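Local structure of CELL WALL surface anchor family protein (Streptococcus pneumoniae, 2X9Z) at residues D6-F9 with K10-N14; K69-V72 with D73-A76; I232-A235 with G236-A239. The protein forms the repeating backbone subunit of the pneumococcal pilus, a cell-wall-anchored surface fibre probably involved in adhesion. The protein carries 1 engineered substitution. All coordinates share one frame; numbering follows the deposited sequence.

Contact 1: residues D6-F9 with K10-N14; sequences DKDF and KGKAN
D6, within strand 4-9, reaches the backbone of N14 across a chain that has doubled back on itself. Its CB lies 3.7 Å from N14 N, and CG stays close to N14 N and N14 O. With CG anti to the D6 backbone N (chi1 -170°), the carboxylate extends toward the returning chain. There OD2 accepts the N14 N-H at 2.8 Å through its anti lone pair, in a nearly straight bond (169° at the hydrogen). The same oxygen rests 3.4 Å from A13 CA, while OD1 forms a salt bridge with K22. Each carboxylate oxygen is thus engaged by a different partner, which should limit rotation of the group.

Two residues on, D8 meets the base of the K12 side chain at an angle. Its CB meets A13 N, and its CG packs 3.7 Å from K12 CB. OD1 bonds to the backbone N of F9 at 2.7 Å, and OD2 pairs with R19, so the D8 carboxylate is held from two directions. The K12 ammonium is not its partner: NZ stands 6.6 Å from D8 OD1.

The reversal itself runs from F9 to K12, where K12 N donates to F9 O at 3.0 Å. K10 and G11 have the backbone angles of a type II beta turn, G11 at phi 86°. E37 of strand 33-42 holds this return through G11 N and A13 N, and the F9 ring meets Y36 at an incline.

The aspartates face the loop, while K7 between them points away; its NZ is hydrogen-bonded to D55 and covalently joined to N132 CG in a Lys-Asn isopeptide cross-link, a hallmark of Gram-positive pilin backbone subunits.

Contact 2: residues K69-V72 with D73-A76; sequences KVTV and DDVA
T71 sets its side chain against the backbone of V75 and A76, and its three atoms meet different partners. CB lies 3.5 Å from V75 O; CG2, anti to the carbonyl carbon, runs alongside A76, reaching its CA at 3.8 Å. That leaves OG1 between the backbone N and the carbonyl carbon (chi1 60°), where it binds two waters. One water, 2.8 Å from OG1, accepts the N-H of D74; the other, 2.7 Å from OG1, donates to D74 OD1, so the hydroxyl is tied to the turn by solvent.

The chain forms a beta hairpin with a two-residue loop, a type I' turn with D73 and D74 at its corners, both at positive phi. V72 and V75 are its hydrogen-bonded pair: V72 N donates to V75 O and V75 N to V72 O.

On the face opposite T71 and A76, the two valines share one rotamer, CG1 anti to the backbone N. V72 CG1 is 3.4 Å from D73 N, and V75 CG2 lies 3.9 Å from V72 O. The D73 carboxylate reaches strand 110-120, with a salt bridge from OD2 to K110 and OD1 accepting from T111 N.

Contact 3: residues I232-A235 with G236-A239; sequences ITTA and GEIA
I232 CD1 meets I238 CG1 at 4.0 Å, a contact of two aliphatic side chains that joins the loop to buried I238 of strand 237-243. Both ethyl branches leave with CG1 beside the backbone N, but I232 is bent again at chi2 (-53°), which brings its terminal methyl toward I238. The two side chains cross at an angle. Nearer the turn, T234 and E237 lie side by side and point the same way, with T234 CG2 4.0 Å from E237 CG.

The turn is closed by E237 N donating to T234 O at 3.2 Å. The E237 side chain folds at chi2 (-71°), and a water donates both to its OE2, at 3.0 Å, and to A235 O. A second water accepts the T233 N-H and donates to E237 O, each at 2.8 Å, bridging the loop to the strand.

Further out, N151 ND2 also gives a hydrogen bond to T234 O, and I232 and I238 both touch N151. Backbone bonds from G236 and I238 to T160 hold the start of strand 237-243 beside strand 159-166. With G236 at phi 87° in its third position, this is a type II beta turn, leading directly into an inner strand of the four-stranded sheet, consistent with the C-terminal Cna-B-like domain.

All three contacts are chain reversals, yet they differ in what fastens them. Contacts 1 and 2 reach the same five-stranded antiparallel sheet, one at each outermost strand, with centres 15 Å apart and no touch between them. Contact 3 lies on the opposite side of the chain's centre from both, about 30 Å from contact 1 and 35 Å from contact 2 between centres, and in a different Cna-B-like region from contact 2. Contact 1 is charged, its buried aspartates meeting backbone N-H groups and basic residues. Contact 2 relies on paired backbone bonds and water at an exposed turn. Contact 3 combines a small apolar contact at a buried isoleucine with water bridges nearer the surface.

Contact 1: residues D6-F9 with K10-N14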
loop_
_atom_site.group_PDB
_atom_site.type_symbol
_atom_site.label_atom_id
_atom_site.label_comp_id
_atom_site.label_asym_id
_atom_site.label_seq_id
_atom_site.Cartn_x
_atom_site.Cartn_y
_atom_site.Cartn_z
ATOM N N ASP A 6 -5.052 10.708 0.031
ATOM C CA ASP A 6 -6.344 10.054 0.026
ATOM C C ASP A 6 -6.431 9.155 -1.199
ATOM O O ASP A 6 -5.788 9.416 -2.224
ATOM C CB ASP A 6 -7.473 11.079 0.004
ATOM C CG ASP A 6 -8.837 10.444 0.235
ATOM O OD1 ASP A 6 -8.930 9.454 1.003
ATOM O OD2 ASP A 6 -9.823 10.932 -0.354
ATOM N N LYS A 7 -7.208 8.087 -1.076
ATOM C CA LYS A 7 -7.471 7.206 -2.192
ATOM C C LYS A 7 -8.970 7.005 -2.324
ATOM O O LYS A 7 -9.659 6.757 -1.336
ATOM C CB LYS A 7 -6.806 5.855 -1.984
ATOM C CG LYS A 7 -7.102 4.924 -3.120
ATOM C CD LYS A 7 -6.557 3.557 -2.905
ATOM C CE LYS A 7 -6.806 2.772 -4.161
ATOM N NZ LYS A 7 -5.984 1.568 -4.177
ATOM N N ASP A 8 -9.479 7.100 -3.546
ATOM C CA ASP A 8 -10.901 6.873 -3.763
ATOM C C ASP A 8 -11.151 6.602 -5.241
ATOM O O ASP A 8 -10.215 6.522 -6.039
ATOM C CB ASP A 8 -11.701 8.100 -3.289
ATOM C CG ASP A 8 -13.084 7.743 -2.749
ATOM O OD1 ASP A 8 -13.682 6.734 -3.185
ATOM O OD2 ASP A 8 -13.576 8.490 -1.875
ATOM N N PHE A 9 -12.414 6.449 -5.596
ATOM C CA PHE A 9 -12.773 6.321 -7.000
ATOM C C PHE A 9 -12.564 7.650 -7.717
ATOM O O PHE A 9 -12.424 8.697 -7.079
ATOM C CB PHE A 9 -14.217 5.839 -7.123
ATOM C CG PHE A 9 -14.473 4.556 -6.389
ATOM C CD1 PHE A 9 -15.340 4.511 -5.306
ATOM C CD2 PHE A 9 -13.811 3.397 -6.762
ATOM C CE1 PHE A 9 -15.548 3.326 -4.619
ATOM C CE2 PHE A 9 -14.027 2.208 -6.084
ATOM C CZ PHE A 9 -14.897 2.177 -5.006
ATOM N N LYS A 10 -12.512 7.596 -9.044
ATOM C CA LYS A 10 -12.292 8.782 -9.870
ATOM C C LYS A 10 -13.168 9.962 -9.444
ATOM O O LYS A 10 -14.389 9.826 -9.311
ATOM C CB LYS A 10 -12.532 8.450 -11.347
ATOM C CG LYS A 10 -12.486 9.649 -12.277
ATOM C CD LYS A 10 -12.557 9.195 -13.727
ATOM C CE LYS A 10 -12.408 10.361 -14.688
ATOM N NZ LYS A 10 -13.538 11.321 -14.563
ATOM N N GLY A 11 -12.534 11.112 -9.216
ATOM C CA GLY A 11 -13.248 12.336 -8.898
ATOM C C GLY A 11 -13.589 12.536 -7.432
ATOM O O GLY A 11 -14.160 13.563 -7.064
ATOM N N LYS A 12 -13.241 11.568 -6.590
ATOM C CA LYS A 12 -13.701 11.585 -5.203
ATOM C C LYS A 12 -12.595 11.693 -4.157
ATOM O O LYS A 12 -12.884 11.909 -2.981
ATOM C CB LYS A 12 -14.562 10.352 -4.923
ATOM C CG LYS A 12 -15.837 10.277 -5.757
ATOM C CD LYS A 12 -16.677 9.064 -5.363
ATOM C CE LYS A 12 -18.115 9.165 -5.867
ATOM N NZ LYS A 12 -18.221 9.026 -7.343
ATOM N N ALA A 13 -11.336 11.554 -4.568
ATOM C CA ALA A 13 -10.237 11.631 -3.607
ATOM C C ALA A 13 -9.994 13.070 -3.161
ATOM O O ALA A 13 -10.022 13.994 -3.968
ATOM C CB ALA A 13 -8.970 11.032 -4.185
ATOM N N ASN A 14 -9.749 13.244 -1.867
ATOM C CA ASN A 14 -9.602 14.567 -1.280
ATOM C C ASN A 14 -8.891 14.447 0.064
ATOM O O ASN A 14 -9.518 14.120 1.069
ATOM C CB ASN A 14 -10.986 15.201 -1.112
ATOM C CG ASN A 14 -10.922 16.650 -0.667
ATOM O OD1 ASN A 14 -9.993 17.064 0.026
ATOM N ND2 ASN A 14 -11.932 17.427 -1.052
#

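Contact 2: residues K69-V72 with D73-A76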
loop_
_atom_site.group_PDB
_atom_site.type_symbol
_atom_site.label_atom_id
_atom_site.label_comp_id
_atom_site.label_asym_id
_atom_site.label_seq_id
_atom_site.Cartn_x
_atom_site.Cartn_y
_atom_site.Cartn_z
ATOM N N LYS A 69 -1.617 6.745 -14.883
ATOM C CA LYS A 69 -1.234 8.093 -15.292
ATOM C C LYS A 69 -0.870 8.899 -14.050
ATOM O O LYS A 69 -1.469 8.726 -12.989
ATOM C CB LYS A 69 -2.392 8.787 -16.017
ATOM C CG LYS A 69 -2.973 8.018 -17.203
ATOM C CD LYS A 69 -2.243 8.313 -18.499
ATOM C CE LYS A 69 -3.053 7.861 -19.711
ATOM N NZ LYS A 69 -3.248 6.395 -19.725
ATOM N N VAL A 70 0.129 9.763 -14.171
ATOM C CA VAL A 70 0.551 10.572 -13.030
ATOM C C VAL A 70 0.765 12.033 -13.420
ATOM O O VAL A 70 1.406 12.334 -14.434
ATOM C CB VAL A 70 1.823 9.988 -12.359
ATOM C CG1 VAL A 70 2.953 9.824 -13.363
ATOM C CG2 VAL A 70 2.256 10.848 -11.179
ATOM N N THR A 71 0.213 12.928 -12.604
ATOM C CA THR A 71 0.308 14.363 -12.820
ATOM C C THR A 71 0.771 15.053 -11.543
ATOM O O THR A 71 0.531 14.560 -10.435
ATOM C CB THR A 71 -1.061 14.976 -13.238
ATOM O OG1 THR A 71 -2.029 14.741 -12.207
ATOM C CG2 THR A 71 -1.550 14.379 -14.559
ATOM N N VAL A 72 1.446 16.184 -11.710
ATOM C CA VAL A 72 1.713 17.100 -10.606
ATOM C C VAL A 72 1.034 18.424 -10.939
ATOM O O VAL A 72 1.267 18.992 -12.004
ATOM C CB VAL A 72 3.216 17.331 -10.405
ATOM C CG1 VAL A 72 3.445 18.358 -9.300
ATOM C CG2 VAL A 72 3.924 16.020 -10.096
ATOM N N ASP A 73 0.166 18.896 -10.045
ATOM C CA ASP A 73 -0.657 20.078 -10.294
ATOM C C ASP A 73 -1.339 19.990 -11.663
ATOM O O ASP A 73 -1.436 20.970 -12.398
ATOM C CB ASP A 73 0.155 21.368 -10.146
ATOM C CG ASP A 73 0.547 21.654 -8.696
ATOM O OD1 ASP A 73 0.018 21.001 -7.774
ATOM O OD2 ASP A 73 1.388 22.540 -8.464
ATOM N N ASP A 74 -1.817 18.791 -11.984
ATOM C CA ASP A 74 -2.547 18.522 -13.226
ATOM C C ASP A 74 -1.702 18.612 -14.502
ATOM O O ASP A 74 -2.243 18.671 -15.607
ATOM C CB ASP A 74 -3.801 19.400 -13.328
ATOM C CG ASP A 74 -4.827 19.086 -12.248
ATOM O OD1 ASP A 74 -5.080 17.890 -11.980
ATOM O OD2 ASP A 74 -5.390 20.037 -11.667
ATOM N N VAL A 75 -0.380 18.605 -14.348
ATOM C CA VAL A 75 0.521 18.520 -15.496
ATOM C C VAL A 75 1.125 17.117 -15.532
ATOM O O VAL A 75 1.725 16.673 -14.553
ATOM C CB VAL A 75 1.647 19.573 -15.418
ATOM C CG1 VAL A 75 2.578 19.450 -16.619
ATOM C CG2 VAL A 75 1.064 20.983 -15.328
ATOM N N ALA A 76 0.943 16.405 -16.641
ATOM C CA ALA A 76 1.481 15.055 -16.757
ATOM C C ALA A 76 2.997 15.060 -16.588
ATOM O O ALA A 76 3.694 15.897 -17.159
ATOM C CB ALA A 76 1.104 14.442 -18.100
HETATM O O HOH W 1 -1.997 16.585 -10.078
HETATM O O HOH W 2 -4.515 15.525 -12.958
#

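Contact 3: residues I232-A235 with G236-A239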
loop_
_atom_site.group_PDB
_atom_site.type_symbol
_atom_site.label_atom_id
_atom_site.label_comp_id
_atom_site.label_asym_id
_atom_site.label_seq_id
_atom_site.Cartn_x
_atom_site.Cartn_y
_atom_site.Cartn_z
ATOM N N ILE A 232 4.202 -12.122 -2.786
ATOM C CA ILE A 232 3.658 -13.398 -2.319
ATOM C C ILE A 232 4.101 -14.537 -3.229
ATOM O O ILE A 232 4.068 -14.411 -4.457
ATOM C CB ILE A 232 2.102 -13.371 -2.248
ATOM C CG1 ILE A 232 1.630 -12.242 -1.331
ATOM C CG2 ILE A 232 1.536 -14.731 -1.829
ATOM C CD1 ILE A 232 2.249 -12.252 0.038
ATOM N N THR A 233 4.524 -15.642 -2.620
ATOM C CA THR A 233 4.918 -16.837 -3.361
ATOM C C THR A 233 4.076 -18.056 -2.989
ATOM O O THR A 233 3.930 -18.980 -3.788
ATOM C CB THR A 233 6.402 -17.198 -3.125
ATOM O OG1 THR A 233 6.608 -17.523 -1.742
ATOM C CG2 THR A 233 7.306 -16.044 -3.515
ATOM N N THR A 234 3.517 -18.047 -1.780
ATOM C CA THR A 234 2.885 -19.235 -1.212
ATOM C C THR A 234 1.718 -18.866 -0.305
ATOM O O THR A 234 1.857 -18.008 0.560
ATOM C CB THR A 234 3.906 -20.008 -0.350
ATOM O OG1 THR A 234 5.065 -20.326 -1.133
ATOM C CG2 THR A 234 3.291 -21.278 0.220
ATOM N N ALA A 235 0.570 -19.511 -0.484
ATOM C CA ALA A 235 -0.517 -19.354 0.477
ATOM C C ALA A 235 -0.001 -19.684 1.877
ATOM O O ALA A 235 0.735 -20.649 2.063
ATOM C CB ALA A 235 -1.691 -20.251 0.112
ATOM N N GLY A 236 -0.362 -18.860 2.852
ATOM C CA GLY A 236 0.038 -19.102 4.229
ATOM C C GLY A 236 1.390 -18.537 4.637
ATOM O O GLY A 236 1.817 -18.762 5.762
ATOM N N GLU A 237 2.057 -17.801 3.744
ATOM C CA GLU A 237 3.353 -17.182 4.058
ATOM C C GLU A 237 3.403 -15.721 3.614
ATOM O O GLU A 237 3.066 -15.396 2.474
ATOM C CB GLU A 237 4.515 -17.940 3.394
ATOM C CG GLU A 237 4.537 -19.455 3.600
ATOM C CD GLU A 237 4.901 -19.889 5.020
ATOM O OE1 GLU A 237 5.541 -19.110 5.761
ATOM O OE2 GLU A 237 4.553 -21.031 5.392
ATOM N N ILE A 238 3.839 -14.851 4.517
ATOM C CA ILE A 238 4.091 -13.445 4.210
ATOM C C ILE A 238 5.459 -13.088 4.779
ATOM O O ILE A 238 5.759 -13.451 5.922
ATOM C CB ILE A 238 3.007 -12.534 4.820
ATOM C CG1 ILE A 238 1.726 -12.599 3.983
ATOM C CG2 ILE A 238 3.491 -11.086 4.968
ATOM C CD1 ILE A 238 0.569 -11.830 4.572
ATOM N N ALA A 239 6.287 -12.405 3.987
ATOM C CA ALA A 239 7.623 -12.006 4.422
ATOM C C ALA A 239 7.760 -10.489 4.390
ATOM O O ALA A 239 7.276 -9.820 3.471
ATOM C CB ALA A 239 8.700 -12.650 3.548
HETATM O O HOH W 3 4.570 -16.047 0.160
HETATM O O HOH W 4 1.946 -22.202 4.404
#